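Local coordinates for protein FucU (Bifidobacterium longum subsp. infantis, PDB 3MVK), which probably interconverts the alpha and beta anomers of L-fucose as a mutarotase and may also act as a D-ribose pyranase, at residues P64-V69 against I138-V143; Q25-D30 against E117-A122; F113-Q118 against Y134-L139. All coordinates share one frame; numbering follows the deposited sequence.

Strand 137-140 serves two of the contacts, interaction 1 at its far end and interaction 3 at its beginning, while interaction 2 sits on strand 25-29, its neighbour in the mixed sheet. All three contacts are largely buried. Interactions 2 and 3 share helix 112-119 and Gln-118, and both join that helix to one face of the sheet: an amide pair, a water and a valine-alanine patch in interaction 2, carbon contacts alone in interaction 3. Interaction 1 is the most polar, a loop bridged to the strand's end by backbone and carboxylate bonds near a subunit boundary. Gln-140 of interaction 1 meets Gln-25 of interaction 2 by an amide-to-amide bond.

Interaction 1: P64-V69 against I138-V143. With NA (sodium ion), chain B.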
ATOM      1  N   PRO G  64      17.301 -26.739 -11.465  1.00 20.41           N
ATOM      2  CA  PRO G  64      18.351 -27.136 -12.398  1.00 20.18           C
ATOM      3  C   PRO G  64      19.394 -26.036 -12.578  1.00 19.36           C
ATOM      4  O   PRO G  64      19.055 -24.847 -12.728  1.00 18.99           O
ATOM      5  CB  PRO G  64      17.579 -27.384 -13.713  1.00 20.40           C
ATOM      6  CG  PRO G  64      16.430 -26.454 -13.632  1.00 21.27           C
ATOM      7  CD  PRO G  64      16.064 -26.320 -12.158  1.00 20.28           C
ATOM      8  N   LEU G  65      20.666 -26.426 -12.535  1.00 19.24           N
ATOM      9  CA  LEU G  65      21.738 -25.467 -12.774  1.00 18.77           C
ATOM     10  C   LEU G  65      21.942 -25.279 -14.261  1.00 18.48           C
ATOM     11  O   LEU G  65      21.982 -26.267 -15.009  1.00 19.23           O
ATOM     12  CB  LEU G  65      23.045 -25.952 -12.148  1.00 19.70           C
ATOM     13  CG  LEU G  65      23.131 -25.878 -10.626  1.00 20.56           C
ATOM     14  CD1 LEU G  65      24.421 -26.532 -10.169  1.00 21.33           C
ATOM     15  CD2 LEU G  65      23.048 -24.418 -10.152  1.00 23.03           C
ATOM     16  N   ASP G  66      22.140 -24.026 -14.661  1.00 17.89           N
ATOM     17  CA  ASP G  66      22.268 -23.633 -16.062  1.00 18.36           C
ATOM     18  C   ASP G  66      23.437 -24.302 -16.787  1.00 19.33           C
ATOM     19  O   ASP G  66      24.596 -24.178 -16.356  1.00 19.38           O
ATOM     20  CB  ASP G  66      22.389 -22.119 -16.175  1.00 18.01           C
ATOM     21  CG  ASP G  66      22.022 -21.588 -17.559  1.00 17.62           C
ATOM     22  OD1 ASP G  66      21.703 -22.394 -18.480  1.00 17.55           O
ATOM     23  OD2 ASP G  66      22.067 -20.349 -17.720  1.00 18.33           O
ATOM     24  N   THR G  67      23.120 -24.985 -17.888  1.00 19.69           N
ATOM     25  CA  THR G  67      24.134 -25.624 -18.741  1.00 21.09           C
ATOM     26  C   THR G  67      24.532 -24.722 -19.919  1.00 20.90           C
ATOM     27  O   THR G  67      25.430 -25.077 -20.683  1.00 21.48           O
ATOM     28  CB  THR G  67      23.638 -26.986 -19.310  1.00 21.35           C
ATOM     29  OG1 THR G  67      22.494 -26.757 -20.142  1.00 23.30           O
ATOM     30  CG2 THR G  67      23.280 -27.968 -18.190  1.00 22.65           C
ATOM     31  N   TYR G  68      23.870 -23.569 -20.060  1.00 20.41           N
ATOM     32  CA  TYR G  68      24.190 -22.588 -21.112  1.00 20.31           C
ATOM     33  C   TYR G  68      25.343 -21.662 -20.739  1.00 21.05           C
ATOM     34  O   TYR G  68      25.774 -20.831 -21.548  1.00 21.69           O
ATOM     35  CB  TYR G  68      22.956 -21.765 -21.498  1.00 19.91           C
ATOM     36  CG  TYR G  68      21.956 -22.534 -22.302  1.00 18.39           C
ATOM     37  CD1 TYR G  68      21.668 -22.173 -23.624  1.00 21.12           C
ATOM     38  CD2 TYR G  68      21.297 -23.637 -21.757  1.00 18.58           C
ATOM     39  CE1 TYR G  68      20.730 -22.900 -24.379  1.00 21.80           C
ATOM     40  CE2 TYR G  68      20.346 -24.365 -22.504  1.00 19.54           C
ATOM     41  CZ  TYR G  68      20.083 -23.985 -23.809  1.00 22.61           C
ATOM     42  OH  TYR G  68      19.174 -24.702 -24.548  1.00 22.97           O
ATOM     43  N   VAL G  69      25.826 -21.791 -19.508  1.00 20.72           N
ATOM     44  CA  VAL G  69      27.080 -21.154 -19.086  1.00 21.26           C
ATOM     45  C   VAL G  69      27.953 -22.236 -18.488  1.00 21.36           C
ATOM     46  O   VAL G  69      27.445 -23.233 -18.005  1.00 21.49           O
ATOM     47  CB  VAL G  69      26.898 -20.022 -18.016  1.00 21.26           C
ATOM     48  CG1 VAL G  69      26.237 -18.807 -18.609  1.00 20.99           C
ATOM     49  CG2 VAL G  69      26.145 -20.524 -16.760  1.00 20.72           C
ATOM     50  N   ILE G 138      26.041 -17.778  -5.454  1.00 14.77           N
ATOM     51  CA  ILE G 138      25.050 -17.398  -6.491  1.00 15.34           C
ATOM     52  C   ILE G 138      24.774 -18.599  -7.377  1.00 15.18           C
ATOM     53  O   ILE G 138      25.718 -19.254  -7.824  1.00 15.74           O
ATOM     54  CB  ILE G 138      25.530 -16.221  -7.365  1.00 14.86           C
ATOM     55  CG1 ILE G 138      26.047 -15.063  -6.482  1.00 16.70           C
ATOM     56  CG2 ILE G 138      24.382 -15.742  -8.304  1.00 16.57           C
ATOM     57  CD1 ILE G 138      26.548 -13.797  -7.260  1.00 17.73           C
ATOM     58  N   LEU G 139      23.494 -18.895  -7.630  1.00 14.04           N
ATOM     59  CA  LEU G 139      23.098 -20.013  -8.494  1.00 14.52           C
ATOM     60  C   LEU G 139      22.290 -19.468  -9.658  1.00 14.45           C
ATOM     61  O   LEU G 139      21.417 -18.620  -9.438  1.00 15.41           O
ATOM     62  CB  LEU G 139      22.215 -20.993  -7.738  1.00 15.00           C
ATOM     63  CG  LEU G 139      22.840 -21.722  -6.544  1.00 15.02           C
ATOM     64  CD1 LEU G 139      21.814 -22.693  -6.000  1.00 18.44           C
ATOM     65  CD2 LEU G 139      24.091 -22.473  -7.010  1.00 17.86           C
ATOM     66  N   GLN G 140      22.593 -19.919 -10.875  1.00 15.23           N
ATOM     67  CA  GLN G 140      21.847 -19.496 -12.065  1.00 15.20           C
ATOM     68  C   GLN G 140      20.999 -20.647 -12.592  1.00 15.21           C
ATOM     69  O   GLN G 140      21.497 -21.759 -12.805  1.00 15.26           O
ATOM     70  CB  GLN G 140      22.800 -19.039 -13.173  1.00 15.78           C
ATOM     71  CG  GLN G 140      22.066 -18.456 -14.378  1.00 14.52           C
ATOM     72  CD  GLN G 140      23.008 -17.709 -15.286  1.00 17.16           C
ATOM     73  OE1 GLN G 140      23.625 -16.718 -14.878  1.00 18.74           O
ATOM     74  NE2 GLN G 140      23.126 -18.168 -16.533  1.00 18.77           N
ATOM     75  N   LYS G 141      19.721 -20.372 -12.845  1.00 14.72           N
ATOM     76  CA  LYS G 141      18.791 -21.434 -13.199  1.00 15.42           C
ATOM     77  C   LYS G 141      18.898 -21.833 -14.659  1.00 15.56           C
ATOM     78  O   LYS G 141      19.032 -20.989 -15.541  1.00 15.95           O
ATOM     79  CB  LYS G 141      17.351 -21.030 -12.881  1.00 14.71           C
ATOM     80  CG  LYS G 141      16.357 -22.205 -13.003  1.00 15.65           C
ATOM     81  CD  LYS G 141      14.970 -21.762 -12.514  1.00 16.06           C
ATOM     82  CE  LYS G 141      13.993 -22.912 -12.550  1.00 17.23           C
ATOM     83  NZ  LYS G 141      12.598 -22.570 -12.112  1.00 18.23           N
ATOM     84  N   GLY G 142      18.833 -23.136 -14.883  1.00 16.67           N
ATOM     85  CA  GLY G 142      18.842 -23.676 -16.211  1.00 18.77           C
ATOM     86  C   GLY G 142      17.458 -23.924 -16.765  1.00 20.17           C
ATOM     87  O   GLY G 142      16.477 -23.308 -16.327  1.00 20.13           O
ATOM     88  N   VAL G 143      17.424 -24.808 -17.758  1.00 21.09           N
ATOM     89  CA  VAL G 143      16.235 -25.128 -18.544  1.00 23.24           C
ATOM     90  C   VAL G 143      15.614 -26.382 -17.963  1.00 24.84           C
ATOM     91  O   VAL G 143      16.321 -27.257 -17.455  1.00 24.85           O
ATOM     92  CB  VAL G 143      16.632 -25.423 -20.024  1.00 22.84           C
ATOM     93  CG1 VAL G 143      15.494 -26.090 -20.812  1.00 23.90           C
ATOM     94  CG2 VAL G 143      17.074 -24.138 -20.696  1.00 21.96           C
TER
HETATM   95 NA    NA B 149      20.198 -25.821 -18.786  1.00 22.84          NA
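Gly-142 N donates to Pro-64 O (2.8 Å) and Asp-66 N to Gln-140 O (3.0 Å). The two bonds flank Leu-65 and Lys-141, the non-hydrogen-bonded pair of a single antiparallel beta bridge that ties the loop after helix 52-60 to the end of strand 137-140 in the RbsD/FucU sheet.

The polar centre is Asp-66. Its CB lies 3.5 Å from Gln-140 O and also touches Lys-141 O. CG is anti to the backbone N (chi1 -159°), and the extended Gln-140 side chain reaches across to the carboxylate. There OD2 offers its anti lone pair to Gln-140 NE2 at 2.7 Å, in the plane of the amide, although amide and carboxylate are turned 47° against each other. OD1 takes Tyr-68 N from above the carboxylate plane at 2.9 Å, which makes an Asx turn, and it also accepts from His-22 NE2. With both oxygens gripped, the carboxylate has little freedom to rotate.

Gly-142 suits the tight crossing, where its CA comes within 3.4 Å of Asp-66 CA; a CB here would run into Leu-65 O and Asp-66 CA. Further on, the Tyr-68 ring puts CE2 3.7 Å from Val-143 CG2, and its hydroxyl is hydrogen-bonded to Asp-82 of the second subunit, which places this loop at a subunit interface. A sodium ion lies in the plane of the Tyr-68 ring, at its edge, bound by Thr-67 OG1 at 2.8 Å.

Interaction 2: Q25-D30 against E117-A122; sequences QLVIAD and EQAKNA
Val-27 sets its CG2 methyl against two alanines at once, 3.8 Å from Ala-119 CB and 3.6 Å from Ala-122 CB. Ala-119 and Ala-122 are the first and last residues of a type I beta turn at the C-terminal side of helix 112-119, where Ala-122 N donates to Ala-119 O at 3.1 Å. The turn brings Ala-122 down onto the strand, its CA 3.6 Å from Gln-25 O.

Beside this apolar patch two glutamine side chains cross at about a right angle. Gln-25 is extended beyond CG, whereas Gln-118 is bent about its CB-CG bond (chi2 54°), which leaves its NE2 branch facing Gln-25 OE1. Gln-118 NE2 donates to Gln-25 OE1 at 2.8 Å. The N-H points almost straight at the oxygen (167°) and the acceptor lies in the Gln-118 amide plane, but the donor comes in tilted from the plane of the Gln-25 carbonyl, the two amides being 66° apart. A water donates to the same OE1 at 2.7 Å and to Gln-118 O at 2.8 Å, so it links the side chain of the strand residue to the backbone of the helix residue. OE1 thus holds two donors, while NE2 of Gln-25 is hydrogen-bonded to Gln-140 OE1. An alanine at Gln-25 would probably leave the Gln-118 amide without its acceptor, the water with one mate fewer and Gln-140 OE1 without this donor.

Strand 25-29 runs between parallel strand 124-128 and antiparallel strand 137-140. Helix 112-119 covers the face bearing Gln-25 and Val-27; Ile-28 points to the other side, onto helix 52-60.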
ATOM      1  N   GLN G  25      18.911 -15.666 -11.320  1.00 14.63           N
ATOM      2  CA  GLN G  25      19.868 -16.010 -10.254  1.00 15.06           C
ATOM      3  C   GLN G  25      19.265 -15.849  -8.863  1.00 15.19           C
ATOM      4  O   GLN G  25      18.426 -14.975  -8.615  1.00 15.03           O
ATOM      5  CB  GLN G  25      21.117 -15.142 -10.351  1.00 15.17           C
ATOM      6  CG  GLN G  25      21.920 -15.443 -11.602  1.00 16.26           C
ATOM      7  CD  GLN G  25      23.138 -14.559 -11.745  1.00 19.23           C
ATOM      8  OE1 GLN G  25      23.357 -13.650 -10.952  1.00 20.51           O
ATOM      9  NE2 GLN G  25      23.930 -14.810 -12.790  1.00 20.86           N
ATOM     10  N   LEU G  26      19.700 -16.706  -7.945  1.00 15.08           N
ATOM     11  CA  LEU G  26      19.424 -16.473  -6.551  1.00 14.89           C
ATOM     12  C   LEU G  26      20.742 -16.531  -5.783  1.00 15.03           C
ATOM     13  O   LEU G  26      21.733 -17.103  -6.259  1.00 15.57           O
ATOM     14  CB  LEU G  26      18.407 -17.488  -6.003  1.00 16.20           C
ATOM     15  CG  LEU G  26      18.798 -18.971  -5.989  1.00 17.92           C
ATOM     16  CD1 LEU G  26      19.819 -19.298  -4.888  1.00 20.14           C
ATOM     17  CD2 LEU G  26      17.567 -19.845  -5.818  1.00 19.98           C
ATOM     18  N   VAL G  27      20.751 -15.948  -4.598  1.00 14.39           N
ATOM     19  CA  VAL G  27      21.944 -15.944  -3.777  1.00 14.35           C
ATOM     20  C   VAL G  27      21.654 -16.703  -2.488  1.00 13.98           C
ATOM     21  O   VAL G  27      20.676 -16.407  -1.796  1.00 13.98           O
ATOM     22  CB  VAL G  27      22.340 -14.511  -3.381  1.00 13.72           C
ATOM     23  CG1 VAL G  27      23.591 -14.515  -2.486  1.00 14.33           C
ATOM     24  CG2 VAL G  27      22.596 -13.636  -4.612  1.00 15.70           C
ATOM     25  N   ILE G  28      22.493 -17.685  -2.171  1.00 13.70           N
ATOM     26  CA  ILE G  28      22.493 -18.249  -0.813  1.00 13.82           C
ATOM     27  C   ILE G  28      23.488 -17.408  -0.039  1.00 14.37           C
ATOM     28  O   ILE G  28      24.697 -17.466  -0.314  1.00 15.01           O
ATOM     29  CB  ILE G  28      22.912 -19.747  -0.806  1.00 12.83           C
ATOM     30  CG1 ILE G  28      21.987 -20.552  -1.726  1.00 13.69           C
ATOM     31  CG2 ILE G  28      22.917 -20.289   0.647  1.00 15.40           C
ATOM     32  CD1 ILE G  28      22.385 -21.988  -1.902  1.00 15.74           C
ATOM     33  N   ALA G  29      22.982 -16.611   0.893  1.00 13.43           N
ATOM     34  CA  ALA G  29      23.793 -15.632   1.621  1.00 12.82           C
ATOM     35  C   ALA G  29      24.225 -16.265   2.929  1.00 13.97           C
ATOM     36  O   ALA G  29      23.397 -16.808   3.661  1.00 13.55           O
ATOM     37  CB  ALA G  29      22.970 -14.354   1.875  1.00 13.97           C
ATOM     38  N   ASP G  30      25.521 -16.188   3.233  1.00 13.92           N
ATOM     39  CA  ASP G  30      25.987 -16.651   4.539  1.00 14.89           C
ATOM     40  C   ASP G  30      25.544 -15.692   5.666  1.00 14.77           C
ATOM     41  O   ASP G  30      24.953 -14.634   5.407  1.00 14.46           O
ATOM     42  CB  ASP G  30      27.518 -16.955   4.518  1.00 14.87           C
ATOM     43  CG  ASP G  30      28.407 -15.703   4.383  1.00 17.37           C
ATOM     44  OD1 ASP G  30      28.020 -14.576   4.794  1.00 17.36           O
ATOM     45  OD2 ASP G  30      29.556 -15.880   3.899  1.00 16.34           O
ATOM     46  N   GLU G 117      27.953  -6.589  -6.310  1.00 17.67           N
ATOM     47  CA  GLU G 117      27.300  -5.957  -7.462  1.00 19.00           C
ATOM     48  C   GLU G 117      26.457  -6.948  -8.232  1.00 18.20           C
ATOM     49  O   GLU G 117      25.319  -6.638  -8.610  1.00 18.52           O
ATOM     50  CB  GLU G 117      28.328  -5.264  -8.386  1.00 19.80           C
ATOM     51  CG  GLU G 117      28.919  -4.000  -7.772  1.00 23.88           C
ATOM     52  CD  GLU G 117      27.824  -3.079  -7.231  1.00 26.45           C
ATOM     53  OE1 GLU G 117      26.991  -2.599  -8.028  1.00 30.38           O
ATOM     54  OE2 GLU G 117      27.773  -2.869  -6.007  1.00 28.43           O
ATOM     55  N   GLN G 118      26.976  -8.154  -8.417  1.00 17.35           N
ATOM     56  CA  GLN G 118      26.209  -9.200  -9.101  1.00 17.54           C
ATOM     57  C   GLN G 118      25.005  -9.650  -8.265  1.00 17.54           C
ATOM     58  O   GLN G 118      23.931  -9.907  -8.819  1.00 17.47           O
ATOM     59  CB  GLN G 118      27.096 -10.403  -9.445  1.00 18.48           C
ATOM     60  CG  GLN G 118      26.407 -11.481 -10.319  1.00 19.79           C
ATOM     61  CD  GLN G 118      25.800 -10.921 -11.611  1.00 25.10           C
ATOM     62  OE1 GLN G 118      26.354 -10.000 -12.221  1.00 29.18           O
ATOM     63  NE2 GLN G 118      24.672 -11.490 -12.045  1.00 24.10           N
ATOM     64  N   ALA G 119      25.195  -9.747  -6.945  1.00 16.53           N
ATOM     65  CA  ALA G 119      24.122 -10.192  -6.038  1.00 15.91           C
ATOM     66  C   ALA G 119      22.956  -9.226  -6.000  1.00 16.09           C
ATOM     67  O   ALA G 119      21.826  -9.626  -5.751  1.00 16.15           O
ATOM     68  CB  ALA G 119      24.673 -10.437  -4.624  1.00 15.09           C
ATOM     69  N   LYS G 120      23.229  -7.943  -6.249  1.00 16.78           N
ATOM     70  CA  LYS G 120      22.167  -6.949  -6.295  1.00 18.16           C
ATOM     71  C   LYS G 120      21.205  -7.182  -7.469  1.00 18.42           C
ATOM     72  O   LYS G 120      20.108  -6.606  -7.515  1.00 19.62           O
ATOM     73  CB  LYS G 120      22.765  -5.559  -6.403  1.00 17.77           C
ATOM     74  CG  LYS G 120      23.306  -5.011  -5.104  1.00 18.56           C
ATOM     75  CD  LYS G 120      23.987  -3.656  -5.349  1.00 21.85           C
ATOM     76  CE  LYS G 120      24.850  -3.269  -4.165  1.00 24.71           C
ATOM     77  NZ  LYS G 120      25.539  -1.980  -4.470  1.00 27.48           N
ATOM     78  N   ASN G 121      21.639  -7.998  -8.416  1.00 18.16           N
ATOM     79  CA  ASN G 121      20.825  -8.321  -9.584  1.00 19.05           C
ATOM     80  C   ASN G 121      20.022  -9.615  -9.424  1.00 18.02           C
ATOM     81  O   ASN G 121      19.256 -10.017 -10.328  1.00 18.06           O
ATOM     82  CB  ASN G 121      21.696  -8.367 -10.839  1.00 20.04           C
ATOM     83  CG  ASN G 121      22.255  -6.999 -11.221  1.00 23.97           C
ATOM     84  OD1 ASN G 121      21.656  -5.956 -10.937  1.00 27.57           O
ATOM     85  ND2 ASN G 121      23.407  -7.003 -11.888  1.00 29.52           N
ATOM     86  N   ALA G 122      20.163 -10.266  -8.274  1.00 16.14           N
ATOM     87  CA  ALA G 122      19.508 -11.548  -8.060  1.00 15.38           C
ATOM     88  C   ALA G 122      17.995 -11.378  -7.917  1.00 14.76           C
ATOM     89  O   ALA G 122      17.522 -10.348  -7.438  1.00 15.62           O
ATOM     90  CB  ALA G 122      20.066 -12.240  -6.826  1.00 16.31           C
TER
HETATM   91  O   HOH W   1      22.782 -12.421  -8.669  1.00 30.03           O

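Interaction 3: F113-Q118 against Y134-L139; sequences FAFYEQ and YANLIL
Helix 113-118 and strand 137-139 pass each other at 40°, their axes 10.4 Å apart at closest approach. The backbones come nearest where Gln-118 faces Ile-138, CA to CA 8.7 Å, and side chains fill the separation.

Phe-115 reaches across from the helix side. Its CG is anti to the backbone N (chi1 -171°), which directs the ring off the helix toward the strand, where it meets Ile-138 tip to tip. Ile-138 CD1 sits over one face of the ring, displaced toward the rim and 4.0 Å from the centroid, a CH-pi contact. One carbon back, Ile-138 CG1 reaches Phe-115 CZ at 3.5 Å, and the same CZ is 3.5 Å from Asn-136 CB. The ring tip therefore touches Asn-136 and Ile-138, two residues apart on the same segment, 134-139. Gln-118 adds its aliphatic part, CG lying 3.8 Å from Ile-138 CD1, so that this methyl packs against both ring and glutamine stem.

The Asn-136 OD1 atom is hydrogen-bonded to a glycerol, probably from the crystallisation liquor, which may mark a pocket beside the contact. Met-76 of strand 73-76 also packs on Phe-115. Helix 112-119 is the link of a beta-alpha-beta crossover from strand 107-110 to strand 124-128, which run the same way but are separated in the sheet by strands 73-76, 137-140 and 25-29.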
ATOM      1  N   PHE G 113      33.706  -7.123  -3.915  1.00 17.53           N
ATOM      2  CA  PHE G 113      32.805  -6.035  -4.278  1.00 19.16           C
ATOM      3  C   PHE G 113      32.073  -6.284  -5.596  1.00 18.76           C
ATOM      4  O   PHE G 113      30.896  -5.943  -5.723  1.00 19.05           O
ATOM      5  CB  PHE G 113      33.535  -4.689  -4.178  1.00 19.63           C
ATOM      6  CG  PHE G 113      33.829  -4.317  -2.759  1.00 23.12           C
ATOM      7  CD1 PHE G 113      32.867  -3.677  -1.982  1.00 25.40           C
ATOM      8  CD2 PHE G 113      35.027  -4.691  -2.163  1.00 25.52           C
ATOM      9  CE1 PHE G 113      33.113  -3.372  -0.646  1.00 27.77           C
ATOM     10  CE2 PHE G 113      35.269  -4.397  -0.825  1.00 26.94           C
ATOM     11  CZ  PHE G 113      34.315  -3.732  -0.069  1.00 28.28           C
ATOM     12  N   ALA G 114      32.730  -6.968  -6.523  1.00 18.04           N
ATOM     13  CA  ALA G 114      32.077  -7.442  -7.746  1.00 17.66           C
ATOM     14  C   ALA G 114      30.974  -8.456  -7.412  1.00 17.58           C
ATOM     15  O   ALA G 114      29.911  -8.494  -8.061  1.00 17.59           O
ATOM     16  CB  ALA G 114      33.106  -8.059  -8.689  1.00 17.93           C
ATOM     17  N   PHE G 115      31.236  -9.303  -6.424  1.00 16.83           N
ATOM     18  CA  PHE G 115      30.223 -10.255  -5.962  1.00 16.53           C
ATOM     19  C   PHE G 115      28.994  -9.502  -5.457  1.00 16.41           C
ATOM     20  O   PHE G 115      27.866  -9.849  -5.823  1.00 16.29           O
ATOM     21  CB  PHE G 115      30.784 -11.175  -4.873  1.00 16.43           C
ATOM     22  CG  PHE G 115      29.869 -12.295  -4.507  1.00 15.19           C
ATOM     23  CD1 PHE G 115      30.073 -13.578  -5.027  1.00 13.67           C
ATOM     24  CD2 PHE G 115      28.808 -12.084  -3.630  1.00 14.48           C
ATOM     25  CE1 PHE G 115      29.206 -14.638  -4.688  1.00 14.42           C
ATOM     26  CE2 PHE G 115      27.956 -13.122  -3.279  1.00 14.95           C
ATOM     27  CZ  PHE G 115      28.144 -14.406  -3.814  1.00 14.15           C
ATOM     28  N   TYR G 116      29.198  -8.463  -4.641  1.00 16.34           N
ATOM     29  CA  TYR G 116      28.044  -7.696  -4.144  1.00 16.86           C
ATOM     30  C   TYR G 116      27.245  -7.106  -5.299  1.00 17.60           C
ATOM     31  O   TYR G 116      26.015  -7.135  -5.277  1.00 17.76           O
ATOM     32  CB  TYR G 116      28.473  -6.588  -3.204  1.00 17.05           C
ATOM     33  CG  TYR G 116      28.998  -7.028  -1.864  1.00 16.88           C
ATOM     34  CD1 TYR G 116      28.327  -7.977  -1.088  1.00 18.27           C
ATOM     35  CD2 TYR G 116      30.139  -6.429  -1.328  1.00 21.12           C
ATOM     36  CE1 TYR G 116      28.804  -8.335   0.166  1.00 20.68           C
ATOM     37  CE2 TYR G 116      30.615  -6.783  -0.078  1.00 22.45           C
ATOM     38  CZ  TYR G 116      29.953  -7.736   0.657  1.00 22.31           C
ATOM     39  OH  TYR G 116      30.437  -8.083   1.904  1.00 22.71           O
ATOM     40  N   GLU G 117      27.953  -6.589  -6.310  1.00 17.67           N
ATOM     41  CA  GLU G 117      27.300  -5.957  -7.462  1.00 19.00           C
ATOM     42  C   GLU G 117      26.457  -6.948  -8.232  1.00 18.20           C
ATOM     43  O   GLU G 117      25.319  -6.638  -8.610  1.00 18.52           O
ATOM     44  CB  GLU G 117      28.328  -5.264  -8.386  1.00 19.80           C
ATOM     45  CG  GLU G 117      28.919  -4.000  -7.772  1.00 23.88           C
ATOM     46  CD  GLU G 117      27.824  -3.079  -7.231  1.00 26.45           C
ATOM     47  OE1 GLU G 117      26.991  -2.599  -8.028  1.00 30.38           O
ATOM     48  OE2 GLU G 117      27.773  -2.869  -6.007  1.00 28.43           O
ATOM     49  N   GLN G 118      26.976  -8.154  -8.417  1.00 17.35           N
ATOM     50  CA  GLN G 118      26.209  -9.200  -9.101  1.00 17.54           C
ATOM     51  C   GLN G 118      25.005  -9.650  -8.265  1.00 17.54           C
ATOM     52  O   GLN G 118      23.931  -9.907  -8.819  1.00 17.47           O
ATOM     53  CB  GLN G 118      27.096 -10.403  -9.445  1.00 18.48           C
ATOM     54  CG  GLN G 118      26.407 -11.481 -10.319  1.00 19.79           C
ATOM     55  CD  GLN G 118      25.800 -10.921 -11.611  1.00 25.10           C
ATOM     56  OE1 GLN G 118      26.354 -10.000 -12.221  1.00 29.18           O
ATOM     57  NE2 GLN G 118      24.672 -11.490 -12.045  1.00 24.10           N
ATOM     58  N   TYR G 134      32.832 -16.488   3.644  1.00 16.76           N
ATOM     59  CA  TYR G 134      32.863 -16.758   2.204  1.00 16.13           C
ATOM     60  C   TYR G 134      32.029 -17.971   1.801  1.00 15.78           C
ATOM     61  O   TYR G 134      32.420 -18.722   0.914  1.00 15.25           O
ATOM     62  CB  TYR G 134      34.312 -16.870   1.698  1.00 16.82           C
ATOM     63  CG  TYR G 134      35.138 -15.657   2.076  1.00 16.48           C
ATOM     64  CD1 TYR G 134      35.037 -14.462   1.342  1.00 17.25           C
ATOM     65  CD2 TYR G 134      36.019 -15.695   3.160  1.00 17.41           C
ATOM     66  CE1 TYR G 134      35.787 -13.338   1.681  1.00 19.06           C
ATOM     67  CE2 TYR G 134      36.794 -14.571   3.501  1.00 17.47           C
ATOM     68  CZ  TYR G 134      36.683 -13.408   2.753  1.00 18.12           C
ATOM     69  OH  TYR G 134      37.435 -12.310   3.089  1.00 18.70           O
ATOM     70  N   ALA G 135      30.876 -18.141   2.453  1.00 14.92           N
ATOM     71  CA  ALA G 135      29.953 -19.253   2.137  1.00 14.79           C
ATOM     72  C   ALA G 135      28.783 -18.792   1.262  1.00 14.40           C
ATOM     73  O   ALA G 135      27.808 -19.528   1.064  1.00 15.40           O
ATOM     74  CB  ALA G 135      29.453 -19.900   3.418  1.00 14.75           C
ATOM     75  N   ASN G 136      28.889 -17.582   0.727  1.00 14.10           N
ATOM     76  CA  ASN G 136      27.881 -17.077  -0.226  1.00 14.25           C
ATOM     77  C   ASN G 136      27.936 -17.838  -1.514  1.00 14.62           C
ATOM     78  O   ASN G 136      29.022 -18.207  -1.958  1.00 14.82           O
ATOM     79  CB  ASN G 136      28.136 -15.607  -0.520  1.00 14.26           C
ATOM     80  CG  ASN G 136      28.283 -14.810   0.737  1.00 14.80           C
ATOM     81  OD1 ASN G 136      29.336 -14.207   1.004  1.00 18.28           O
ATOM     82  ND2 ASN G 136      27.256 -14.801   1.516  1.00 11.55           N
ATOM     83  N   LEU G 137      26.787 -18.084  -2.126  1.00 13.90           N
ATOM     84  CA  LEU G 137      26.782 -18.795  -3.396  1.00 14.22           C
ATOM     85  C   LEU G 137      25.667 -18.280  -4.275  1.00 15.08           C
ATOM     86  O   LEU G 137      24.500 -18.311  -3.873  1.00 17.49           O
ATOM     87  CB  LEU G 137      26.648 -20.307  -3.159  1.00 13.97           C
ATOM     88  CG  LEU G 137      26.873 -21.265  -4.335  1.00 16.00           C
ATOM     89  CD1 LEU G 137      28.337 -21.303  -4.772  1.00 15.39           C
ATOM     90  CD2 LEU G 137      26.393 -22.668  -3.970  1.00 17.27           C
ATOM     91  N   ILE G 138      26.041 -17.778  -5.454  1.00 14.77           N
ATOM     92  CA  ILE G 138      25.050 -17.398  -6.491  1.00 15.34           C
ATOM     93  C   ILE G 138      24.774 -18.599  -7.377  1.00 15.18           C
ATOM     94  O   ILE G 138      25.718 -19.254  -7.824  1.00 15.74           O
ATOM     95  CB  ILE G 138      25.530 -16.221  -7.365  1.00 14.86           C
ATOM     96  CG1 ILE G 138      26.047 -15.063  -6.482  1.00 16.70           C
ATOM     97  CG2 ILE G 138      24.382 -15.742  -8.304  1.00 16.57           C
ATOM     98  CD1 ILE G 138      26.548 -13.797  -7.260  1.00 17.73           C
ATOM     99  N   LEU G 139      23.494 -18.895  -7.630  1.00 14.04           N
ATOM    100  CA  LEU G 139      23.098 -20.013  -8.494  1.00 14.52           C
ATOM    101  C   LEU G 139      22.290 -19.468  -9.658  1.00 14.45           C
ATOM    102  O   LEU G 139      21.417 -18.620  -9.438  1.00 15.41           O
ATOM    103  CB  LEU G 139      22.215 -20.993  -7.738  1.00 15.00           C
ATOM    104  CG  LEU G 139      22.840 -21.722  -6.544  1.00 15.02           C
ATOM    105  CD1 LEU G 139      21.814 -22.693  -6.000  1.00 18.44           C
ATOM    106  CD2 LEU G 139      24.091 -22.473  -7.010  1.00 17.86           C
TER